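Archaemetzincin (Archaeoglobus fulgidus, PDB 3ZVS) probably acts as a zinc-dependent metalloprotease of the metzincin type, with one catalytic and one apparently structural zinc, on a natural substrate that is not known. Local coordinates at residues 51-56 against 73-78; 59-64 against 89-94; 115-120 against 132-137. All coordinates share one frame; numbering follows the deposited sequence. Where two conformers were deposited one is given.

Interaction 1 (51-56 against 73-78)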
loop_
_atom_site.group_PDB
_atom_site.type_symbol
_atom_site.label_atom_id
_atom_site.label_comp_id
_atom_site.label_asym_id
_atom_site.label_seq_id
_atom_site.Cartn_x
_atom_site.Cartn_y
_atom_site.Cartn_z
ATOM N N ASN A 51 -2.272 13.777 3.743
ATOM C CA ASN A 51 -1.577 13.175 4.858
ATOM C C ASN A 51 -2.042 11.740 5.075
ATOM O O ASN A 51 -3.236 11.456 5.248
ATOM C CB ASN A 51 -1.810 14.015 6.112
ATOM C CG ASN A 51 -1.085 13.452 7.304
ATOM O OD1 ASN A 51 -1.546 12.514 7.937
ATOM N ND2 ASN A 51 0.089 14.006 7.600
ATOM N N SER A 52 -1.080 10.803 5.038
ATOM C CA SER A 52 -1.383 9.398 5.172
ATOM C C SER A 52 -1.965 8.969 6.499
ATOM O O SER A 52 -2.830 8.071 6.555
ATOM C CB SER A 52 -0.093 8.587 4.888
ATOM O OG SER A 52 0.945 8.884 5.813
ATOM N N THR A 53 -1.522 9.634 7.583
ATOM C CA THR A 53 -1.991 9.311 8.922
ATOM C C THR A 53 -3.475 9.660 9.056
ATOM O O THR A 53 -4.256 8.917 9.625
ATOM C CB THR A 53 -1.168 10.066 9.961
ATOM O OG1 THR A 53 0.218 9.967 9.618
ATOM C CG2 THR A 53 -1.390 9.502 11.360
ATOM N N CYS A 54 -3.824 10.808 8.499
ATOM C CA CYS A 54 -5.202 11.252 8.394
ATOM C C CYS A 54 -6.042 10.198 7.651
ATOM O O CYS A 54 -7.109 9.801 8.132
ATOM C CB CYS A 54 -5.213 12.620 7.709
ATOM S SG CYS A 54 -6.806 13.454 7.585
ATOM N N ILE A 55 -5.576 9.756 6.481
ATOM C CA ILE A 55 -6.311 8.770 5.695
ATOM C C ILE A 55 -6.519 7.492 6.491
ATOM O O ILE A 55 -7.621 6.952 6.537
ATOM C CB ILE A 55 -5.585 8.457 4.392
ATOM C CG1 ILE A 55 -5.580 9.699 3.486
ATOM C CG2 ILE A 55 -6.231 7.280 3.691
ATOM C CD1 ILE A 55 -4.651 9.561 2.304
ATOM N N LEU A 56 -5.481 7.011 7.140
ATOM C CA LEU A 56 -5.615 5.796 7.956
ATOM C C LEU A 56 -6.735 5.887 8.984
ATOM O O LEU A 56 -7.495 4.961 9.188
ATOM C CB LEU A 56 -4.336 5.493 8.739
ATOM C CG LEU A 56 -3.166 4.872 8.043
ATOM C CD1 LEU A 56 -2.063 4.569 9.040
ATOM C CD2 LEU A 56 -3.602 3.592 7.354
ATOM N N ILE A 73 0.847 11.182 -1.262
ATOM C CA ILE A 73 0.731 11.265 0.180
ATOM C C ILE A 73 2.070 11.475 0.881
ATOM O O ILE A 73 3.137 11.202 0.350
ATOM C CB ILE A 73 0.029 10.013 0.772
ATOM C CG1 ILE A 73 0.836 8.732 0.500
ATOM C CG2 ILE A 73 -1.394 9.856 0.154
ATOM C CD1 ILE A 73 0.249 7.476 1.097
ATOM N N TYR A 74 1.971 12.027 2.081
ATOM C CA TYR A 74 3.128 12.246 2.947
ATOM C C TYR A 74 2.717 11.957 4.390
ATOM O O TYR A 74 1.562 11.806 4.698
ATOM C CB TYR A 74 3.610 13.714 2.835
ATOM C CG TYR A 74 2.754 14.657 3.667
ATOM C CD1 TYR A 74 1.501 15.051 3.235
ATOM C CD2 TYR A 74 3.194 15.140 4.888
ATOM C CE1 TYR A 74 0.685 15.890 4.002
ATOM C CE2 TYR A 74 2.395 15.952 5.658
ATOM C CZ TYR A 74 1.149 16.323 5.211
ATOM O OH TYR A 74 0.322 17.129 5.966
ATOM N N ALA A 75 3.711 11.810 5.268
ATOM C CA ALA A 75 3.482 11.723 6.709
ATOM C C ALA A 75 4.484 12.670 7.362
ATOM O O ALA A 75 5.408 13.162 6.719
ATOM C CB ALA A 75 3.683 10.346 7.191
ATOM N N LYS A 76 4.252 12.974 8.625
ATOM C CA LYS A 76 5.094 13.933 9.314
ATOM C C LYS A 76 6.576 13.653 9.098
ATOM O O LYS A 76 7.031 12.522 9.231
ATOM C CB LYS A 76 4.818 13.872 10.800
ATOM C CG LYS A 76 5.742 14.775 11.602
ATOM C CD LYS A 76 5.281 14.903 13.056
ATOM C CE LYS A 76 4.774 13.576 13.598
ATOM N NZ LYS A 76 5.862 12.620 13.880
ATOM N N GLY A 77 7.295 14.701 8.737
ATOM C CA GLY A 77 8.732 14.649 8.577
ATOM C C GLY A 77 9.201 14.081 7.256
ATOM O O GLY A 77 10.401 14.052 6.992
ATOM N N MET A 78 8.265 13.644 6.417
ATOM C CA MET A 78 8.628 12.996 5.150
ATOM C C MET A 78 8.241 13.847 3.945
ATOM O O MET A 78 7.162 14.414 3.947
ATOM C CB MET A 78 7.929 11.638 5.038
ATOM C CG MET A 78 8.025 10.751 6.253
ATOM S SD MET A 78 9.714 10.138 6.389
ATOM C CE MET A 78 9.626 8.771 5.280
HETATM O O HOH W 1 1.567 12.306 9.671
#

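Interaction 2 (59-64 against 89-94)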
loop_
_atom_site.group_PDB
_atom_site.type_symbol
_atom_site.label_atom_id
_atom_site.label_comp_id
_atom_site.label_asym_id
_atom_site.label_seq_id
_atom_site.Cartn_x
_atom_site.Cartn_y
_atom_site.Cartn_z
ATOM N N LEU A 59 -10.247 5.095 7.721
ATOM C CA LEU A 59 -10.559 3.760 7.262
ATOM C C LEU A 59 -11.223 2.977 8.388
ATOM O O LEU A 59 -10.955 3.239 9.560
ATOM C CB LEU A 59 -9.264 3.062 6.820
ATOM C CG LEU A 59 -8.654 3.606 5.529
ATOM C CD1 LEU A 59 -7.283 2.980 5.284
ATOM C CD2 LEU A 59 -9.572 3.374 4.326
ATOM N N PRO A 60 -12.065 1.999 8.041
ATOM C CA PRO A 60 -12.623 1.171 9.109
ATOM C C PRO A 60 -11.534 0.296 9.701
ATOM O O PRO A 60 -10.698 -0.200 8.938
ATOM C CB PRO A 60 -13.665 0.314 8.380
ATOM C CG PRO A 60 -13.214 0.254 6.975
ATOM C CD PRO A 60 -12.516 1.560 6.706
ATOM N N PRO A 61 -11.525 0.119 11.027
ATOM C CA PRO A 61 -10.512 -0.724 11.675
ATOM C C PRO A 61 -10.844 -2.221 11.579
ATOM O O PRO A 61 -11.012 -2.913 12.585
ATOM C CB PRO A 61 -10.539 -0.234 13.130
ATOM C CG PRO A 61 -11.930 0.241 13.329
ATOM C CD PRO A 61 -12.399 0.786 12.010
ATOM N N ILE A 62 -10.925 -2.714 10.356
ATOM C CA ILE A 62 -11.238 -4.104 10.130
ATOM C C ILE A 62 -10.019 -4.743 9.487
ATOM O O ILE A 62 -9.620 -4.375 8.391
ATOM C CB ILE A 62 -12.461 -4.232 9.228
ATOM C CG1 ILE A 62 -13.666 -3.559 9.910
ATOM C CG2 ILE A 62 -12.719 -5.684 8.925
ATOM C CD1 ILE A 62 -14.856 -3.425 9.023
ATOM N N LYS A 63 -9.417 -5.701 10.170
ATOM C CA LYS A 63 -8.187 -6.306 9.677
ATOM C C LYS A 63 -8.493 -7.250 8.526
ATOM O O LYS A 63 -9.335 -8.149 8.686
ATOM C CB LYS A 63 -7.508 -7.080 10.817
ATOM C CG LYS A 63 -6.141 -7.641 10.474
ATOM C CD LYS A 63 -5.453 -8.261 11.714
ATOM C CE LYS A 63 -3.980 -8.615 11.474
ATOM N NZ LYS A 63 -3.043 -7.788 12.323
ATOM N N VAL A 64 -7.865 -7.114 7.351
ATOM C CA VAL A 64 -6.958 -6.051 6.944
ATOM C C VAL A 64 -7.701 -5.115 5.985
ATOM O O VAL A 64 -8.364 -5.587 5.071
ATOM C CB VAL A 64 -5.762 -6.629 6.146
ATOM C CG1 VAL A 64 -4.868 -5.521 5.568
ATOM C CG2 VAL A 64 -4.930 -7.577 7.014
ATOM N N GLY A 89 -1.653 -3.972 13.359
ATOM C CA GLY A 89 -3.000 -3.421 13.565
ATOM C C GLY A 89 -3.991 -3.902 12.510
ATOM O O GLY A 89 -4.074 -5.088 12.181
ATOM N N ALA A 90 -4.766 -2.950 11.969
ATOM C CA ALA A 90 -5.824 -3.319 11.049
ATOM C C ALA A 90 -5.742 -2.655 9.689
ATOM O O ALA A 90 -6.241 -3.219 8.709
ATOM C CB ALA A 90 -7.154 -3.020 11.672
ATOM N N ARG A 91 -5.132 -1.472 9.638
ATOM C CA ARG A 91 -5.274 -0.574 8.486
ATOM C C ARG A 91 -3.942 -0.155 7.873
ATOM O O ARG A 91 -2.937 -0.002 8.574
ATOM C CB ARG A 91 -5.995 0.716 8.923
ATOM C CG ARG A 91 -7.407 0.484 9.384
ATOM C CD ARG A 91 -7.984 1.745 9.980
ATOM N NE ARG A 91 -7.463 2.005 11.307
ATOM C CZ ARG A 91 -8.044 2.817 12.186
ATOM N NH1 ARG A 91 -9.168 3.423 11.863
ATOM N NH2 ARG A 91 -7.496 3.017 13.383
ATOM N N ALA A 92 -3.934 0.048 6.555
ATOM C CA ALA A 92 -2.821 0.678 5.862
ATOM C C ALA A 92 -3.342 1.476 4.702
ATOM O O ALA A 92 -4.512 1.301 4.295
ATOM C CB ALA A 92 -1.819 -0.365 5.365
ATOM N N VAL A 93 -2.494 2.342 4.175
ATOM C CA VAL A 93 -2.754 3.085 2.972
ATOM C C VAL A 93 -1.543 2.971 2.054
ATOM O O VAL A 93 -0.396 2.962 2.485
ATOM C CB VAL A 93 -3.127 4.555 3.273
ATOM C CG1 VAL A 93 -2.009 5.260 3.949
ATOM C CG2 VAL A 93 -3.511 5.295 1.990
ATOM N N LEU A 94 -1.835 2.823 0.775
ATOM C CA LEU A 94 -0.861 2.826 -0.308
ATOM C C LEU A 94 -1.201 3.966 -1.278
ATOM O O LEU A 94 -2.360 4.110 -1.673
ATOM C CB LEU A 94 -0.963 1.510 -1.077
ATOM C CG LEU A 94 -0.224 1.463 -2.412
ATOM C CD1 LEU A 94 1.293 1.547 -2.277
ATOM C CD2 LEU A 94 -0.608 0.183 -3.174
#

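Interaction 3 (115-120 against 132-137). With ZN (zinc ion), chain D; ZN (zinc ion), chain E.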
loop_
_atom_site.group_PDB
_atom_site.type_symbol
_atom_site.label_atom_id
_atom_site.label_comp_id
_atom_site.label_asym_id
_atom_site.label_seq_id
_atom_site.Cartn_x
_atom_site.Cartn_y
_atom_site.Cartn_z
ATOM N N ALA A 115 1.766 -2.650 -2.407
ATOM C CA ALA A 115 0.606 -3.127 -1.646
ATOM C C ALA A 115 0.973 -4.272 -0.696
ATOM O O ALA A 115 0.578 -4.277 0.458
ATOM C CB ALA A 115 -0.519 -3.588 -2.599
ATOM N N VAL A 116 1.722 -5.246 -1.198
ATOM C CA VAL A 116 2.173 -6.363 -0.397
ATOM C C VAL A 116 2.992 -5.870 0.786
ATOM O O VAL A 116 2.816 -6.339 1.914
ATOM C CB VAL A 116 2.954 -7.332 -1.272
ATOM C CG1 VAL A 116 3.662 -8.405 -0.425
ATOM C CG2 VAL A 116 2.007 -8.046 -2.253
ATOM N N HIS A 117 3.872 -4.904 0.537
ATOM C CA HIS A 117 4.695 -4.293 1.596
ATOM C C HIS A 117 3.818 -3.723 2.724
ATOM O O HIS A 117 4.025 -3.954 3.902
ATOM C CB HIS A 117 5.555 -3.202 0.965
ATOM C CG HIS A 117 6.457 -2.512 1.929
ATOM N ND1 HIS A 117 7.770 -2.898 2.124
ATOM C CD2 HIS A 117 6.242 -1.475 2.784
ATOM C CE1 HIS A 117 8.330 -2.106 3.031
ATOM N NE2 HIS A 117 7.424 -1.231 3.440
ATOM N N GLU A 118 2.824 -2.924 2.343
ATOM C CA GLU A 118 1.956 -2.317 3.342
ATOM C C GLU A 118 1.186 -3.371 4.138
ATOM O O GLU A 118 1.049 -3.287 5.345
ATOM C CB GLU A 118 0.975 -1.337 2.670
ATOM C CG GLU A 118 1.640 -0.094 2.107
ATOM C CD GLU A 118 2.536 0.607 3.088
ATOM O OE1 GLU A 118 2.153 0.746 4.280
ATOM O OE2 GLU A 118 3.642 1.018 2.704
ATOM N N ILE A 119 0.641 -4.349 3.458
ATOM C CA ILE A 119 -0.129 -5.384 4.133
ATOM C C ILE A 119 0.799 -6.184 5.062
ATOM O O ILE A 119 0.418 -6.534 6.157
ATOM C CB ILE A 119 -0.876 -6.285 3.106
ATOM C CG1 ILE A 119 -1.989 -5.504 2.422
ATOM C CG2 ILE A 119 -1.465 -7.515 3.764
ATOM C CD1 ILE A 119 -2.410 -6.138 1.115
ATOM N N GLY A 120 2.033 -6.428 4.635
ATOM C CA GLY A 120 2.989 -7.097 5.499
ATOM C C GLY A 120 3.157 -6.360 6.813
ATOM O O GLY A 120 3.250 -7.008 7.859
ATOM N N CYS A 132 13.799 -9.138 -0.116
ATOM C CA CYS A 132 12.463 -9.258 0.454
ATOM C C CYS A 132 11.630 -8.034 0.098
ATOM O O CYS A 132 12.138 -6.918 0.133
ATOM C CB CYS A 132 12.578 -9.351 1.979
ATOM S SG CYS A 132 11.008 -9.692 2.829
ATOM N N VAL A 133 10.324 -8.257 -0.128
ATOM C CA VAL A 133 9.379 -7.163 -0.374
ATOM C C VAL A 133 9.263 -6.222 0.827
ATOM O O VAL A 133 8.858 -5.076 0.651
ATOM C CB VAL A 133 8.009 -7.780 -0.742
ATOM C CG1 VAL A 133 7.363 -8.487 0.448
ATOM C CG2 VAL A 133 7.087 -6.737 -1.349
ATOM N N MET A 134 9.596 -6.700 2.035
ATOM C CA MET A 134 9.578 -5.869 3.225
ATOM C C MET A 134 10.770 -4.936 3.388
ATOM O O MET A 134 10.800 -4.168 4.359
ATOM C CB MET A 134 9.366 -6.710 4.511
ATOM C CG MET A 134 7.964 -7.367 4.636
ATOM S SD MET A 134 6.572 -6.229 4.331
ATOM C CE MET A 134 6.902 -4.921 5.549
ATOM N N ARG A 135 11.710 -4.930 2.455
ATOM C CA ARG A 135 12.744 -3.885 2.476
ATOM C C ARG A 135 12.089 -2.529 2.376
ATOM O O ARG A 135 11.159 -2.327 1.567
ATOM C CB ARG A 135 13.641 -3.981 1.250
ATOM C CG ARG A 135 14.689 -5.050 1.255
ATOM C CD ARG A 135 15.647 -4.742 0.070
ATOM N NE ARG A 135 16.431 -5.900 -0.346
ATOM C CZ ARG A 135 16.926 -6.076 -1.557
ATOM N NH1 ARG A 135 16.702 -5.183 -2.532
ATOM N NH2 ARG A 135 17.654 -7.152 -1.791
ATOM N N PHE A 136 12.560 -1.570 3.163
ATOM C CA PHE A 136 12.254 -0.176 2.896
ATOM C C PHE A 136 12.786 0.249 1.543
ATOM O O PHE A 136 13.923 -0.114 1.175
ATOM C CB PHE A 136 12.862 0.697 3.981
ATOM C CG PHE A 136 12.725 2.176 3.714
ATOM C CD1 PHE A 136 11.561 2.852 4.029
ATOM C CD2 PHE A 136 13.764 2.877 3.095
ATOM C CE1 PHE A 136 11.433 4.199 3.762
ATOM C CE2 PHE A 136 13.633 4.240 2.843
ATOM C CZ PHE A 136 12.458 4.883 3.175
ATOM N N SER A 137 11.989 1.005 0.795
ATOM C CA SER A 137 12.432 1.574 -0.480
ATOM C C SER A 137 12.461 3.067 -0.415
ATOM O O SER A 137 11.436 3.704 -0.128
ATOM C CB SER A 137 11.509 1.158 -1.635
ATOM O OG SER A 137 11.469 -0.255 -1.786
HETATM ZN ZN ZN D . 7.497 -0.001 5.110
HETATM ZN ZN ZN E . 11.912 -10.422 4.881
#

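Interaction 1 (51-56 against 73-78)
Asn-51 and Tyr-74 form a parallel beta bridge with their CA atoms 5.2 Å apart, and Ser-52 N donates to Tyr-74 O over 2.8 Å at an N-H...O angle of 174°. The same carbonyl oxygen also receives a CA-H...O contact from Asn-51. Both side chains of the bridged pair leave the sheet on one face. With Asn-51 CG anti to the backbone N (chi1 -179°), the amide stands beside the phenol, its plane 86° from that of the ring, and ND2 comes within 3.5 Å of Tyr-74 CZ. The other end of this amide works as an N-cap: OD1 accepts from Cys-54 N at 2.9 Å, in the carbonyl plane, at the first turn of helix 52-58. ND2 in turn donates to a water that accepts from Lys-76 N as well and donates to Thr-53 OG1, so one water joins the helix start to the turn 75-78. Tyr-74 OH bonds Asn-44 ND2. An alanine in place of Tyr-74 would probably open a gap beside the Asn-51 amide and leave Asn-44 without this partner. Next to the bridge in sequence, Ile-73 CG2 meets Ile-55 CD1 at 3.9 Å, the two side chains crossing at about a right angle. Ser-52 OG lies 3.4 Å from Ala-75 CB, while its polar partner is Glu-84 of strand 83-85, which Thr-53 OG1 shares. The disulfide Cys-42 to Cys-54 fastens the helix to the segment before strand 43-44, and Ser-52 and Ile-55 pack on Val-93 of strand 91-95.

Interaction 2 (59-64 against 89-94)
Arg-91 has CG anti to its own carbonyl carbon (chi1 -64°), a bend at chi3 (-76°) turns NE out of line, and the side chain ends at Leu-59 and Pro-61. The edge of the guanidinium meets Leu-59 O: NH1 donates to it over 2.9 Å, with the acceptor only 4° out of the guanidinium plane. On the carbonyl side the donor is tilted from the plane of the C=O. Pro-61 CB lies over the centre of one guanidinium face, 4.1 Å from Arg-91 CZ, and the two side chains run side by side in the same direction. Pro-61 is also the centre of an inverse gamma turn, closed by a weak bond from Ile-62 N to Pro-60 O. The aliphatic part packs too, with Leu-59 CB 3.7 Å from Arg-91 CD. NH2 has its own mate in Glu-86, so the charge is shared between a salt bridge and a main-chain carbonyl.

At the other end of the loop, Lys-63 NZ donates to Gly-89 O at 2.9 Å, in the carbonyl plane, and also bonds Val-122 O near the end of helix 104-122. A cis peptide precedes Val-64, whose CA makes a 3.4 Å CA-H...O contact with Ala-90 O. The contact thus ties the connection from helix 52-58 to strand 65-69 onto the start of strand 91-95, whose Ala-92 bonds strand 65-69 by its backbone and packs against helix 104-122.

Interaction 3 (115-120 against 132-137)
His-117 ND1 donates to Val-133 O over 2.8 Å, the one hydrogen bond between the two segments. It is nearly straight, with an N-H...O angle of 172°; the oxygen lies in the imidazole plane, and the hydrogen is directed at one of its lone pairs. CG stands anti to the backbone N (chi1 -179°), and the ring reaches the loop with ND1 at the carbonyl. The other ring nitrogen, NE2, binds the catalytic zinc at 2.1 Å, with His-121 and His-127 supplying the other two protein ligands. Met-134 covers one ring face: its CE sits over the centre, 4.1 Å from the centroid and 12° off the normal, a CH-pi contact. Its SD approaches the helix backbone, 3.4 Å from His-117 O and 3.9 Å from Gly-120 CA. Gly-120 has no side chain in the way, and this lets the sulfur lie so close to the helix. Val-133 adds an apolar touch, CG1 to Val-116 CG1 at 3.8 Å.

In the type I turn 132-135, Met-134 N donates to Cys-132 SG, which binds the second zinc at 2.4 Å with Cys-128, Cys-151 and Cys-154. The position of Met-134, against a zinc-binding histidine, fits the Met-turn of metzincins, and here a residue of that turn is also a ligand of the second zinc. Carbonyl and zinc, at two different nitrogens, together fix the ring's rotation, and the ND1 bond would probably make NE2 a stronger donor to the metal.

In the fold
Strand 91-95 joins the three contacts. Interactions 1 and 2, whose centres are 14 Å apart, meet where Leu-56 CD2 lies 3.4 Å from Ala-92 CA, and their segments alternate along the chain. Interaction 2 reaches interaction 3, about 15 Å away between centres, on the strand's contact with the catalytic helix: Ala-92 CB is 4.0 Å from CB of Glu-118, which is inferred to be the proton acceptor. Interactions 1 and 3 do not touch, their nearest atoms being about 5 Å apart. Phe-136 of interaction 3 lies about 3 Å from the bound malonate and Ala-75 of interaction 1 about 7 Å, side chain to ligand.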